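Local structure of oxidoreductase (Ralstonia eutropha, 3HJ9) at residues A[16-21]-A[194-199]; A[65-70]-A[172-177]; A[81-86]-A[107-112]; A[92-97]-A[165-170]; A[121-126]-A[132-137]. The protein binds flavin mononucleotide and is probably an FMN-dependent oxidoreductase of the nitroreductase family. All coordinates share one frame; numbering follows the deposited sequence. Where two conformers were deposited one is given.

How the contacts relate
The two FMN sites of the dimer draw on both subunits: contact 3 supplies Pro-86 to one flavin and contact 5 supplies Val-132 to the other. Contacts 3 and 4 lie closest, centres 10 Å apart, joined by the strand pairing of Val-96 with Tyr-107. The centres of contacts 2 and 4 are 12 Å apart, and both use helix 156-177; this helix runs through the dimer interface, and Met-167 of contact 4 comes within about 8 Å of FMN (side chain to ligand). Contacts 1 and 5, centres 12 Å apart, form the other side of the subunit, linked by a salt bridge from Arg-19 to Asp-121.

Contact 1: A[16-21]-A[194-199]; sequences LLPRPA and AEHMSL
Pro-18 and the imidazole of His-196 cross at about a right angle, the pyrrolidine meeting the ring obliquely. Pro-18 CG and CD each come within 3.6 Å of His-196 ND1, so the ring nitrogen rests against two methylene groups. Leu-17 adds a looser touch, its CD2 4.4 Å from His-196 CE1. The polar link runs through a water: it donates to Leu-16 O at 2.7 Å and is hydrogen-bonded to His-196 NE2 at 2.9 Å, sitting at the ring edge in its plane. The torsion of His-196 (chi1 -67°) turns the ring away from its own carbonyl carbon and out to the N-terminal arm. His-196 stands in the last turn of helix 190-196, which closes in a Schellman motif: Ser-198 takes a positive phi of 57°, Leu-199 N bonds to Ala-194 O at 3.1 Å and Ser-198 N to Glu-195 O at 3.2 Å. Further out, His-196 O accepts from Arg-118 NH1, and the proline also packs on Arg-118. The arm itself is positioned next door, where Arg-19 pairs backbone to backbone with Asp-121 and its NE forms a salt bridge to the same aspartate.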
# COMPACT_ATOMS: atom_id res chain seq x y z
N LEU A 16 23.77 -7.05 17.29
CA LEU A 16 23.40 -5.67 17.67
C LEU A 16 22.36 -5.62 18.81
O LEU A 16 21.41 -6.40 18.83
CB LEU A 16 22.89 -4.81 16.48
CG LEU A 16 23.82 -3.73 15.90
CD1 LEU A 16 25.17 -4.28 15.48
CD2 LEU A 16 23.11 -3.00 14.74
N LEU A 17 22.60 -4.75 19.78
CA LEU A 17 21.66 -4.53 20.87
C LEU A 17 21.04 -3.16 20.67
O LEU A 17 21.53 -2.37 19.85
CB LEU A 17 22.34 -4.62 22.22
CG LEU A 17 22.78 -6.04 22.59
CD1 LEU A 17 23.59 -6.03 23.89
CD2 LEU A 17 21.57 -7.02 22.67
N PRO A 18 19.93 -2.89 21.36
CA PRO A 18 19.40 -1.54 21.26
C PRO A 18 20.38 -0.54 21.87
O PRO A 18 20.99 -0.83 22.90
CB PRO A 18 18.12 -1.62 22.10
CG PRO A 18 17.72 -3.07 21.97
CD PRO A 18 19.02 -3.75 22.14
N ARG A 19 20.54 0.61 21.22
CA ARG A 19 21.41 1.66 21.73
C ARG A 19 20.65 2.42 22.84
O ARG A 19 19.38 2.42 22.86
CB ARG A 19 21.83 2.62 20.63
CG ARG A 19 22.79 2.02 19.62
CD ARG A 19 23.16 3.05 18.57
NE ARG A 19 21.98 3.40 17.78
CZ ARG A 19 21.43 2.65 16.83
NH1 ARG A 19 21.95 1.47 16.49
NH2 ARG A 19 20.33 3.08 16.21
N PRO A 20 21.39 3.07 23.74
CA PRO A 20 20.76 3.87 24.78
C PRO A 20 19.98 5.05 24.17
O PRO A 20 20.40 5.62 23.14
CB PRO A 20 21.93 4.37 25.62
CG PRO A 20 23.13 3.76 25.11
CD PRO A 20 22.87 3.08 23.85
N ALA A 21 18.85 5.39 24.79
CA ALA A 21 18.05 6.52 24.33
C ALA A 21 18.88 7.82 24.48
O ALA A 21 19.69 7.97 25.41
CB ALA A 21 16.72 6.60 25.09
N ALA A 194 10.95 -8.12 17.11
CA ALA A 194 9.82 -8.20 18.07
C ALA A 194 10.35 -8.20 19.52
O ALA A 194 9.84 -7.49 20.37
CB ALA A 194 8.94 -9.41 17.80
N GLU A 195 11.40 -8.98 19.76
CA GLU A 195 12.09 -9.03 21.06
C GLU A 195 12.67 -7.65 21.46
O GLU A 195 12.48 -7.21 22.59
CB GLU A 195 13.20 -10.11 21.03
CG GLU A 195 14.27 -10.05 22.14
CD GLU A 195 13.71 -10.20 23.52
OE1 GLU A 195 12.60 -10.78 23.65
OE2 GLU A 195 14.38 -9.77 24.50
N HIS A 196 13.38 -7.00 20.55
CA HIS A 196 13.95 -5.67 20.82
C HIS A 196 12.88 -4.65 21.14
O HIS A 196 13.07 -3.81 22.03
CB HIS A 196 14.85 -5.16 19.69
CG HIS A 196 16.11 -5.95 19.53
ND1 HIS A 196 16.93 -6.25 20.59
CD2 HIS A 196 16.71 -6.48 18.44
CE1 HIS A 196 17.97 -6.95 20.17
NE2 HIS A 196 17.86 -7.09 18.86
N MSE A 197 11.73 -4.76 20.46
CA MSE A 197 10.60 -3.87 20.65
C MSE A 197 9.69 -4.19 21.86
O MSE A 197 8.75 -3.42 22.09
CB MSE A 197 9.75 -3.84 19.37
CG MSE A 197 10.46 -3.22 18.17
SE MSE A 197 9.35 -3.45 16.60
CE MSE A 197 7.95 -2.14 16.95
N SER A 198 9.96 -5.30 22.59
CA SER A 198 9.17 -5.76 23.75
C SER A 198 7.68 -5.97 23.35
O SER A 198 6.78 -5.63 24.11
CB SER A 198 9.32 -4.78 24.93
OG SER A 198 10.71 -4.52 25.26
N LEU A 199 7.46 -6.49 22.15
CA LEU A 199 6.09 -6.73 21.64
C LEU A 199 5.50 -7.94 22.33
O LEU A 199 6.22 -8.80 22.82
CB LEU A 199 6.09 -6.98 20.12
CG LEU A 199 6.50 -5.89 19.16
CD1 LEU A 199 6.43 -6.36 17.71
CD2 LEU A 199 5.68 -4.61 19.37
O HOH W 1 20.06 -8.32 17.51

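Contact 2: A[65-70]-A[172-177]; sequences LSELLW and YLYCAS
Tyr-174 of helix 172-177 reaches across to Glu-67 and Leu-68 of helix 65-70 in an antiparallel helix-helix packing, the axes 9.5 Å apart at their closest and their directions 147° from each other. From CB the ring is sent straight at the facing helix, because CG stands anti to the backbone N (chi1 177°). Tyr-174 CD2 then meets Leu-68 CA at 3.9 Å, and CE2 lies beside the backbone N of the same leucine. One ring face is laid on the main chain here: the carbonyl carbon of Glu-67 sits over the ring centre, with Leu-68 N nearer the rim. Tyr-174 CE1 touches Glu-67 CB at 3.5 Å. At the tip, Tyr-174 OH donates to Glu-67 OE1 at 2.9 Å, and that oxygen accepts on its anti lone pair; carboxylate and ring planes are 81° apart. The glutamate arrives there extended beyond CG, and its other oxygen, OE2, is engaged in a salt bridge with Lys-63, so the buried carboxylate has a partner on either oxygen. Beside this polar pair, Leu-68 CD1 packs on Cys-175 SG at 4.1 Å, and both residues also rest on Ile-211 of strand 203-212. Met-43 of the second subunit packs on Glu-67, and Leu-173, beside the tyrosine in its helix, meets Leu-173 of that subunit, so the contact lies by the dimer interface. One turn along from the ring, Ser-177 OG folds back to donate to Tyr-174 O at 2.6 Å, in the carbonyl plane and on a lone pair.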
# COMPACT_ATOMS: atom_id res chain seq x y z
N LEU A 65 6.56 15.27 11.83
CA LEU A 65 6.33 13.97 12.48
C LEU A 65 4.82 13.69 12.60
O LEU A 65 4.35 12.60 12.30
CB LEU A 65 6.98 13.92 13.85
CG LEU A 65 6.91 12.63 14.67
CD1 LEU A 65 7.47 11.43 13.90
CD2 LEU A 65 7.65 12.88 16.02
N SER A 66 4.08 14.72 13.00
CA SER A 66 2.63 14.64 13.16
C SER A 66 1.91 14.29 11.88
O SER A 66 1.11 13.35 11.85
CB SER A 66 2.10 15.97 13.69
OG SER A 66 0.68 16.02 13.66
N GLU A 67 2.18 15.05 10.82
CA GLU A 67 1.54 14.83 9.52
C GLU A 67 1.87 13.46 8.89
O GLU A 67 1.01 12.82 8.33
CB GLU A 67 1.81 16.00 8.58
CG GLU A 67 1.14 17.30 9.04
CD GLU A 67 1.41 18.48 8.14
OE1 GLU A 67 2.37 18.43 7.34
OE2 GLU A 67 0.63 19.46 8.23
N LEU A 68 3.11 13.02 9.05
CA LEU A 68 3.60 11.70 8.57
C LEU A 68 2.82 10.57 9.24
O LEU A 68 2.29 9.64 8.55
CB LEU A 68 5.10 11.53 8.92
CG LEU A 68 5.76 10.16 8.72
CD1 LEU A 68 5.75 9.78 7.21
CD2 LEU A 68 7.18 10.15 9.34
N LEU A 69 2.77 10.63 10.57
CA LEU A 69 2.04 9.64 11.36
C LEU A 69 0.55 9.65 10.99
O LEU A 69 0.00 8.60 10.81
CB LEU A 69 2.28 9.80 12.87
CG LEU A 69 3.69 9.40 13.32
CD1 LEU A 69 3.92 9.85 14.73
CD2 LEU A 69 3.93 7.90 13.20
N TRP A 70 -0.06 10.83 10.88
CA TRP A 70 -1.46 10.95 10.47
C TRP A 70 -1.69 10.38 9.04
O TRP A 70 -2.70 9.68 8.80
CB TRP A 70 -1.95 12.38 10.58
CG TRP A 70 -3.37 12.50 10.22
CD1 TRP A 70 -4.45 12.27 11.01
CD2 TRP A 70 -3.87 12.85 8.94
NE1 TRP A 70 -5.61 12.45 10.30
CE2 TRP A 70 -5.28 12.80 9.02
CE3 TRP A 70 -3.25 13.20 7.73
CZ2 TRP A 70 -6.10 13.11 7.93
CZ3 TRP A 70 -4.07 13.51 6.63
CH2 TRP A 70 -5.48 13.47 6.75
N TYR A 172 5.08 7.35 2.07
CA TYR A 172 5.88 7.69 0.86
C TYR A 172 5.43 8.97 0.17
O TYR A 172 6.25 9.84 -0.14
CB TYR A 172 5.83 6.58 -0.18
CG TYR A 172 6.94 5.57 -0.19
CD1 TYR A 172 8.23 5.94 -0.57
CD2 TYR A 172 6.68 4.21 0.05
CE1 TYR A 172 9.28 4.95 -0.66
CE2 TYR A 172 7.71 3.25 -0.06
CZ TYR A 172 8.98 3.60 -0.40
OH TYR A 172 9.93 2.61 -0.49
N LEU A 173 4.12 9.03 -0.09
CA LEU A 173 3.48 10.17 -0.75
C LEU A 173 3.61 11.44 0.10
O LEU A 173 3.95 12.52 -0.43
CB LEU A 173 2.01 9.86 -1.14
CG LEU A 173 1.84 8.77 -2.23
CD1 LEU A 173 0.38 8.33 -2.38
CD2 LEU A 173 2.45 9.20 -3.59
N TYR A 174 3.41 11.31 1.42
CA TYR A 174 3.63 12.44 2.33
C TYR A 174 5.10 12.92 2.23
O TYR A 174 5.36 14.12 2.05
CB TYR A 174 3.21 12.16 3.79
CG TYR A 174 3.54 13.34 4.62
CD1 TYR A 174 2.71 14.46 4.64
CD2 TYR A 174 4.76 13.40 5.30
CE1 TYR A 174 3.08 15.61 5.36
CE2 TYR A 174 5.14 14.54 6.02
CZ TYR A 174 4.30 15.63 6.05
OH TYR A 174 4.71 16.74 6.75
N CYS A 175 6.04 11.98 2.25
CA CYS A 175 7.46 12.33 2.16
C CYS A 175 7.78 13.11 0.89
O CYS A 175 8.49 14.14 0.95
CB CYS A 175 8.35 11.10 2.33
SG CYS A 175 8.29 10.52 4.03
N ALA A 176 7.18 12.67 -0.22
CA ALA A 176 7.32 13.33 -1.52
C ALA A 176 6.73 14.74 -1.46
O ALA A 176 7.35 15.67 -1.97
CB ALA A 176 6.67 12.51 -2.65
N SER A 177 5.55 14.90 -0.85
CA SER A 177 4.93 16.24 -0.71
C SER A 177 5.78 17.20 0.13
O SER A 177 5.77 18.37 -0.14
CB SER A 177 3.55 16.19 -0.05
OG SER A 177 3.63 15.95 1.36

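Contact 3: A[81-86]-A[107-112]; sequences GGRTAP and YDPVHH. With FMN (flavin mononucleotide), chain F.
Arg-83 and Pro-109 approach with their CA atoms 8.3 Å apart, so the backbones stay separate and side chains fill the distance. Arg-83 belongs to strand 82-83, which pairs antiparallel with strand 75-77 in a small beta hairpin; Pro-109 and Val-110 lie in the turn between the antiparallel strands 103-108 and 113-116. The arginine chain bends at chi2 (-61°), bringing its guanidinium to the turn. Pro-109 CB lies over one face of that group, toward its rim, and Pro-109 CG is 3.5 Å from Arg-83 NH1. Val-110 CG2 approaches obliquely, 3.8 Å from Arg-83 NH2. The same guanidinium is steadied from its own segment: Arg-83 NE donates to Gly-81 O at 2.7 Å, a bent bond of 138°. The segment continues into the FMN site, where Pro-86 CB comes 3.2 Å from FMN O3'. Arg-83 O accepts from Arg-77 NH2 and from Arg-49 NH2 of the second subunit, and both arginines also bond the flavin nucleotide. Within the turn region, Tyr-107 OH and His-112 ND1 share a 2.6 Å hydrogen bond, each partner lying in the plane of the other's ring.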
# COMPACT_ATOMS: atom_id res chain seq x y z
N GLY A 81 -14.24 6.39 13.68
CA GLY A 81 -12.77 6.29 13.67
C GLY A 81 -12.13 5.71 12.41
O GLY A 81 -11.16 4.95 12.49
N GLY A 82 -12.70 6.07 11.25
CA GLY A 82 -12.16 5.72 9.96
C GLY A 82 -10.75 6.28 9.82
O GLY A 82 -10.44 7.36 10.33
N ARG A 83 -9.91 5.53 9.13
CA ARG A 83 -8.50 5.86 8.98
C ARG A 83 -8.11 6.29 7.57
O ARG A 83 -8.87 6.13 6.62
CB ARG A 83 -7.66 4.66 9.44
CG ARG A 83 -8.04 4.05 10.84
CD ARG A 83 -7.91 5.06 11.98
NE ARG A 83 -8.54 4.62 13.22
CZ ARG A 83 -8.01 3.84 14.15
NH1 ARG A 83 -6.78 3.31 14.03
NH2 ARG A 83 -8.72 3.58 15.23
N THR A 84 -6.92 6.86 7.45
CA THR A 84 -6.40 7.32 6.16
C THR A 84 -6.08 6.16 5.23
O THR A 84 -5.99 6.40 4.04
CB THR A 84 -5.12 8.16 6.35
OG1 THR A 84 -4.22 7.41 7.15
CG2 THR A 84 -5.45 9.53 7.05
N ALA A 85 -5.94 4.93 5.75
CA ALA A 85 -5.62 3.71 4.99
C ALA A 85 -6.67 2.64 5.31
O ALA A 85 -7.22 2.59 6.43
CB ALA A 85 -4.21 3.20 5.34
N PRO A 86 -6.97 1.77 4.33
CA PRO A 86 -7.95 0.72 4.58
C PRO A 86 -7.42 -0.39 5.52
O PRO A 86 -6.22 -0.46 5.82
CB PRO A 86 -8.22 0.17 3.19
CG PRO A 86 -6.87 0.36 2.50
CD PRO A 86 -6.36 1.65 3.00
N TYR A 107 2.19 4.86 17.98
CA TYR A 107 1.28 5.91 17.56
C TYR A 107 -0.15 5.49 17.89
O TYR A 107 -0.58 4.42 17.49
CB TYR A 107 1.41 6.20 16.07
CG TYR A 107 0.42 7.19 15.57
CD1 TYR A 107 0.46 8.52 15.99
CD2 TYR A 107 -0.56 6.83 14.63
CE1 TYR A 107 -0.48 9.47 15.51
CE2 TYR A 107 -1.48 7.78 14.14
CZ TYR A 107 -1.44 9.09 14.59
OH TYR A 107 -2.35 10.01 14.13
N ASP A 108 -0.87 6.34 18.61
CA ASP A 108 -2.26 6.15 18.97
C ASP A 108 -3.05 7.09 18.03
O ASP A 108 -3.05 8.30 18.24
CB ASP A 108 -2.47 6.52 20.44
CG ASP A 108 -3.90 6.44 20.89
OD1 ASP A 108 -4.82 6.11 20.12
OD2 ASP A 108 -4.11 6.73 22.07
N PRO A 109 -3.76 6.53 17.03
CA PRO A 109 -4.53 7.40 16.10
C PRO A 109 -5.70 8.16 16.67
O PRO A 109 -5.89 9.30 16.29
CB PRO A 109 -5.04 6.41 15.06
CG PRO A 109 -4.08 5.30 15.10
CD PRO A 109 -3.78 5.13 16.54
N VAL A 110 -6.45 7.55 17.59
CA VAL A 110 -7.64 8.17 18.16
C VAL A 110 -7.29 9.46 18.95
O VAL A 110 -8.05 10.41 18.90
CB VAL A 110 -8.46 7.15 19.02
CG1 VAL A 110 -9.59 7.84 19.81
CG2 VAL A 110 -8.97 6.00 18.12
N HIS A 111 -6.13 9.46 19.62
CA HIS A 111 -5.66 10.61 20.40
C HIS A 111 -4.50 11.37 19.77
O HIS A 111 -4.05 12.36 20.34
CB HIS A 111 -5.28 10.16 21.83
CG HIS A 111 -6.42 9.54 22.57
ND1 HIS A 111 -7.40 10.28 23.17
CD2 HIS A 111 -6.75 8.24 22.77
CE1 HIS A 111 -8.29 9.48 23.73
NE2 HIS A 111 -7.91 8.23 23.50
N HIS A 112 -4.04 10.92 18.60
CA HIS A 112 -2.98 11.52 17.83
C HIS A 112 -1.79 11.87 18.71
O HIS A 112 -1.43 13.02 18.87
CB HIS A 112 -3.50 12.71 17.02
CG HIS A 112 -2.52 13.24 16.02
ND1 HIS A 112 -1.96 12.46 15.04
CD2 HIS A 112 -2.04 14.49 15.82
CE1 HIS A 112 -1.14 13.19 14.31
NE2 HIS A 112 -1.17 14.43 14.76
N1 FMN F . -14.02 -4.83 1.71
C2 FMN F . -14.93 -5.69 1.16
O2 FMN F . -16.10 -5.35 1.02
N3 FMN F . -14.53 -6.95 0.73
C4 FMN F . -13.23 -7.37 0.89
O4 FMN F . -12.92 -8.51 0.47
C4A FMN F . -12.31 -6.52 1.47
N5 FMN F . -10.99 -6.92 1.60
C5A FMN F . -10.02 -6.09 2.11
C6 FMN F . -8.69 -6.57 2.21
C7 FMN F . -7.69 -5.74 2.73
C7M FMN F . -6.29 -6.25 2.82
C8 FMN F . -8.01 -4.45 3.15
C8M FMN F . -6.97 -3.53 3.72
C9 FMN F . -9.31 -3.98 3.06
C9A FMN F . -10.37 -4.78 2.53
N10 FMN F . -11.72 -4.36 2.41
C10 FMN F . -12.69 -5.23 1.88
C1' FMN F . -12.14 -2.99 2.80
C2' FMN F . -12.27 -2.78 4.28
O2' FMN F . -13.43 -3.48 4.69
C3' FMN F . -12.35 -1.30 4.63
O3' FMN F . -11.11 -0.75 4.29
C4' FMN F . -12.75 -1.04 6.10
O4' FMN F . -14.10 -1.39 6.22
C5' FMN F . -12.67 0.39 6.59
O5' FMN F . -13.36 1.24 5.69
P FMN F . -12.52 2.40 4.96
O1P FMN F . -11.48 3.06 5.82
O2P FMN F . -11.72 1.82 3.79
O3P FMN F . -13.58 3.33 4.44

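Contact 4: A[92-97]-A[165-170]; sequences TVIDVY and GAMAEN
Met-167, a selenomethionine on helix 165-170, pushes its side chain against Ile-94 and Val-96 of strand 94-97, a piece of the helix-on-sheet packing in the core of this alpha+beta nitroreductase-type fold. Along the helix, Gly-165 O first takes the backbone bond from Glu-169 N at 2.8 Å. Ala-166 O does likewise for Asn-170 N at 3.0 Å, and the Ala-166 side chain rests on Pro-86 of the FMN pocket. Then comes Met-167, which carries the whole contact. CG stands anti to the carbonyl carbon (chi1 -63°) and the chain runs out nearly straight before bending at SE (chi3 94°). Met-167 SE is wedged against the branch of Ile-94, 3.5 Å from CB and 3.5 Å from CG2, and the bend carries Met-167 CE on to Val-96 CG2 at 3.8 Å. Ile-94 and Val-96, two residues apart, point from the same face of the strand, and the selenomethionine lies alongside both, running the other way. Phe-141 of the neighbouring strand 137-144 also touches all three side chains, and Ala-73 of helix 62-73 touches Met-167 and Val-96. Ala-168 O accepts from Gln-209 NE2 of strand 203-212. Glu-169 packs toward Pro-86 of the second subunit, marking the dimer face, and Asn-170 ND2 donates to Ala-71 O.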
# COMPACT_ATOMS: atom_id res chain seq x y z
N THR A 92 -8.39 -2.71 13.31
CA THR A 92 -7.08 -2.09 13.22
C THR A 92 -6.07 -3.21 13.27
O THR A 92 -5.61 -3.57 14.33
CB THR A 92 -6.84 -1.09 14.40
OG1 THR A 92 -7.98 -0.25 14.55
CG2 THR A 92 -5.56 -0.25 14.13
N VAL A 93 -5.71 -3.78 12.14
CA VAL A 93 -4.78 -4.92 12.15
C VAL A 93 -3.31 -4.48 12.31
O VAL A 93 -2.52 -5.25 12.86
CB VAL A 93 -5.00 -5.87 10.94
CG1 VAL A 93 -6.45 -6.42 11.00
CG2 VAL A 93 -4.65 -5.18 9.57
N ILE A 94 -2.97 -3.27 11.88
CA ILE A 94 -1.63 -2.72 11.94
C ILE A 94 -1.54 -1.55 12.93
O ILE A 94 -2.34 -0.64 12.87
CB ILE A 94 -1.15 -2.24 10.53
CG1 ILE A 94 -1.03 -3.43 9.54
CG2 ILE A 94 0.19 -1.51 10.58
CD1 ILE A 94 -0.00 -4.53 9.95
N ASP A 95 -0.54 -1.61 13.83
CA ASP A 95 -0.19 -0.55 14.75
C ASP A 95 1.14 -0.02 14.24
O ASP A 95 2.03 -0.79 13.85
CB ASP A 95 0.01 -1.06 16.19
CG ASP A 95 -1.28 -1.50 16.87
OD1 ASP A 95 -2.38 -1.00 16.53
OD2 ASP A 95 -1.20 -2.35 17.78
N VAL A 96 1.28 1.29 14.25
CA VAL A 96 2.47 1.92 13.77
C VAL A 96 3.31 2.33 14.97
O VAL A 96 2.85 3.05 15.84
CB VAL A 96 2.17 3.12 12.87
CG1 VAL A 96 3.47 3.79 12.49
CG2 VAL A 96 1.42 2.66 11.64
N TYR A 97 4.55 1.88 14.96
CA TYR A 97 5.53 2.20 15.97
C TYR A 97 6.53 3.12 15.32
O TYR A 97 6.75 3.04 14.11
CB TYR A 97 6.23 0.94 16.49
CG TYR A 97 5.37 0.13 17.44
CD1 TYR A 97 4.36 -0.70 16.95
CD2 TYR A 97 5.57 0.19 18.82
CE1 TYR A 97 3.58 -1.47 17.80
CE2 TYR A 97 4.80 -0.56 19.68
CZ TYR A 97 3.78 -1.37 19.17
OH TYR A 97 3.01 -2.10 20.03
N GLY A 165 1.36 -2.09 3.53
CA GLY A 165 1.76 -1.49 2.27
C GLY A 165 1.06 -0.18 1.94
O GLY A 165 1.67 0.75 1.47
N ALA A 166 -0.26 -0.16 2.15
CA ALA A 166 -1.09 1.02 1.92
C ALA A 166 -0.69 2.14 2.84
O ALA A 166 -0.54 3.28 2.40
CB ALA A 166 -2.54 0.69 2.14
N MSE A 167 -0.44 1.80 4.10
CA MSE A 167 -0.07 2.79 5.10
C MSE A 167 1.32 3.33 4.82
O MSE A 167 1.57 4.55 4.91
CB MSE A 167 -0.12 2.19 6.51
CG MSE A 167 -1.52 1.77 6.86
SE MSE A 167 -1.51 0.53 8.35
CE MSE A 167 -1.78 1.74 9.79
N ALA A 168 2.22 2.42 4.45
CA ALA A 168 3.59 2.82 4.04
C ALA A 168 3.50 3.66 2.75
O ALA A 168 4.33 4.55 2.56
CB ALA A 168 4.47 1.59 3.80
N GLU A 169 2.50 3.41 1.88
CA GLU A 169 2.36 4.21 0.65
C GLU A 169 1.90 5.64 0.96
O GLU A 169 2.40 6.59 0.35
CB GLU A 169 1.45 3.53 -0.38
CG GLU A 169 1.41 4.21 -1.73
CD GLU A 169 2.74 4.26 -2.47
OE1 GLU A 169 3.75 3.70 -1.97
OE2 GLU A 169 2.78 4.86 -3.58
N ASN A 170 0.95 5.79 1.89
CA ASN A 170 0.56 7.11 2.36
C ASN A 170 1.80 7.87 2.86
O ASN A 170 1.94 9.05 2.58
CB ASN A 170 -0.46 7.04 3.50
CG ASN A 170 -1.84 6.62 3.04
OD1 ASN A 170 -2.10 6.47 1.85
ND2 ASN A 170 -2.75 6.41 4.01

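Contact 5: A[121-126]-A[132-137]; sequences DLRSMT and VGMAPL
Arg-123 meets Met-134 and the carbonyl of Ala-135 with different parts of one guanidinium. By packing, the selenium of Met-134, a selenomethionine, sits over the centre of one face of this flat group, 3.6 Å from Arg-123 CZ, the two side chains crossing at about a right angle. Met-134 gets there by leaving the backbone with CG anti to N (chi1 -179°) and then folding twice, which also brings CE close to Ser-124 OG. Further along, Arg-123 CD lies against Pro-136 O at 3.6 Å. By hydrogen bonding, Arg-123 NH1 donates to Ala-135 O at 2.9 Å; the bond is bent, at 143°, and the donor stands above the carbonyl plane. By charge, the arginine is gripped within its own segment: Arg-123 NE reaches Asp-121 OD1 at 2.8 Å and Arg-123 NH2 reaches Asp-121 OD2 at 2.9 Å, a side-on, two-pronged salt bridge that is nearly straight and should fix the rotation of the guanidinium. Asp-121 OD1 also accepts from the backbone N of Arg-123 at 3.1 Å, arriving from the other face of the carboxylate plane. With Arg-19 as the second arginine on this carboxylate, its ionised form would be expected to be favoured. Beyond the contact, Ser-124 N bonds to Asp-138 OD2. The aspartate-to-N bond two residues on makes an Asx turn at the start of the loop that follows strand 120-121; the facing segment carries Val-132 of the FMN pocket, which touches the flavin nucleotide.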
# COMPACT_ATOMS: atom_id res chain seq x y z
N ASP A 121 17.01 3.37 21.72
CA ASP A 121 17.11 3.73 20.29
C ASP A 121 17.15 2.45 19.46
O ASP A 121 18.20 1.79 19.39
CB ASP A 121 18.34 4.65 20.06
CG ASP A 121 18.58 4.99 18.59
OD1 ASP A 121 17.77 4.69 17.68
OD2 ASP A 121 19.65 5.55 18.34
N LEU A 122 16.00 2.11 18.84
CA LEU A 122 15.86 0.89 18.02
C LEU A 122 15.89 1.18 16.52
O LEU A 122 15.37 0.41 15.71
CB LEU A 122 14.59 0.12 18.40
CG LEU A 122 14.62 -0.60 19.74
CD1 LEU A 122 14.51 0.35 20.90
CD2 LEU A 122 13.50 -1.61 19.79
N ARG A 123 16.51 2.28 16.12
CA ARG A 123 16.61 2.58 14.70
C ARG A 123 17.58 1.59 14.05
O ARG A 123 18.59 1.22 14.64
CB ARG A 123 17.06 4.00 14.47
CG ARG A 123 16.02 5.02 14.89
CD ARG A 123 16.58 6.40 14.70
NE ARG A 123 17.72 6.62 15.59
CZ ARG A 123 18.67 7.54 15.45
NH1 ARG A 123 18.66 8.41 14.44
NH2 ARG A 123 19.63 7.61 16.35
N SER A 124 17.25 1.23 12.81
CA SER A 124 17.95 0.24 11.99
C SER A 124 18.31 -1.06 12.75
O SER A 124 19.48 -1.43 12.90
CB SER A 124 19.13 0.84 11.21
OG SER A 124 20.07 1.39 12.09
N MSE A 125 17.25 -1.70 13.23
CA MSE A 125 17.31 -2.99 13.93
C MSE A 125 16.54 -4.02 13.10
O MSE A 125 15.95 -4.95 13.65
CB MSE A 125 16.72 -2.85 15.35
CG MSE A 125 17.47 -1.90 16.24
SE MSE A 125 19.26 -2.55 16.62
CE MSE A 125 18.72 -4.24 17.38
N THR A 126 16.55 -3.88 11.78
CA THR A 126 15.85 -4.86 10.91
C THR A 126 16.53 -6.23 10.92
O THR A 126 15.91 -7.18 10.54
CB THR A 126 15.74 -4.42 9.43
OG1 THR A 126 17.04 -4.43 8.85
CG2 THR A 126 15.05 -3.06 9.27
N VAL A 132 20.78 0.45 3.69
CA VAL A 132 19.97 1.63 4.02
C VAL A 132 20.73 2.31 5.17
O VAL A 132 20.98 1.68 6.16
CB VAL A 132 18.57 1.26 4.46
CG1 VAL A 132 17.82 2.51 4.98
CG2 VAL A 132 17.83 0.59 3.31
N GLY A 133 21.08 3.58 5.02
CA GLY A 133 21.85 4.28 6.05
C GLY A 133 21.03 4.67 7.27
O GLY A 133 19.80 4.51 7.30
N MSE A 134 21.71 5.21 8.27
CA MSE A 134 21.05 5.73 9.50
C MSE A 134 20.18 6.94 9.10
O MSE A 134 20.57 7.74 8.25
CB MSE A 134 22.09 6.12 10.55
CG MSE A 134 21.55 6.65 11.89
SE MSE A 134 20.27 5.52 12.88
CE MSE A 134 21.45 4.02 13.37
N ALA A 135 19.02 7.04 9.72
CA ALA A 135 18.07 8.12 9.47
C ALA A 135 17.45 8.62 10.80
O ALA A 135 17.53 7.92 11.80
CB ALA A 135 16.97 7.66 8.53
N PRO A 136 16.83 9.82 10.80
CA PRO A 136 16.22 10.37 12.01
C PRO A 136 15.16 9.51 12.67
O PRO A 136 15.00 9.57 13.88
CB PRO A 136 15.61 11.69 11.54
CG PRO A 136 16.29 12.01 10.31
CD PRO A 136 16.81 10.78 9.70
N LEU A 137 14.43 8.72 11.88
CA LEU A 137 13.41 7.82 12.42
C LEU A 137 13.12 6.61 11.53
O LEU A 137 13.46 6.62 10.35
CB LEU A 137 12.12 8.60 12.71
CG LEU A 137 11.17 9.03 11.59
CD1 LEU A 137 10.25 7.92 11.14
CD2 LEU A 137 10.33 10.22 12.06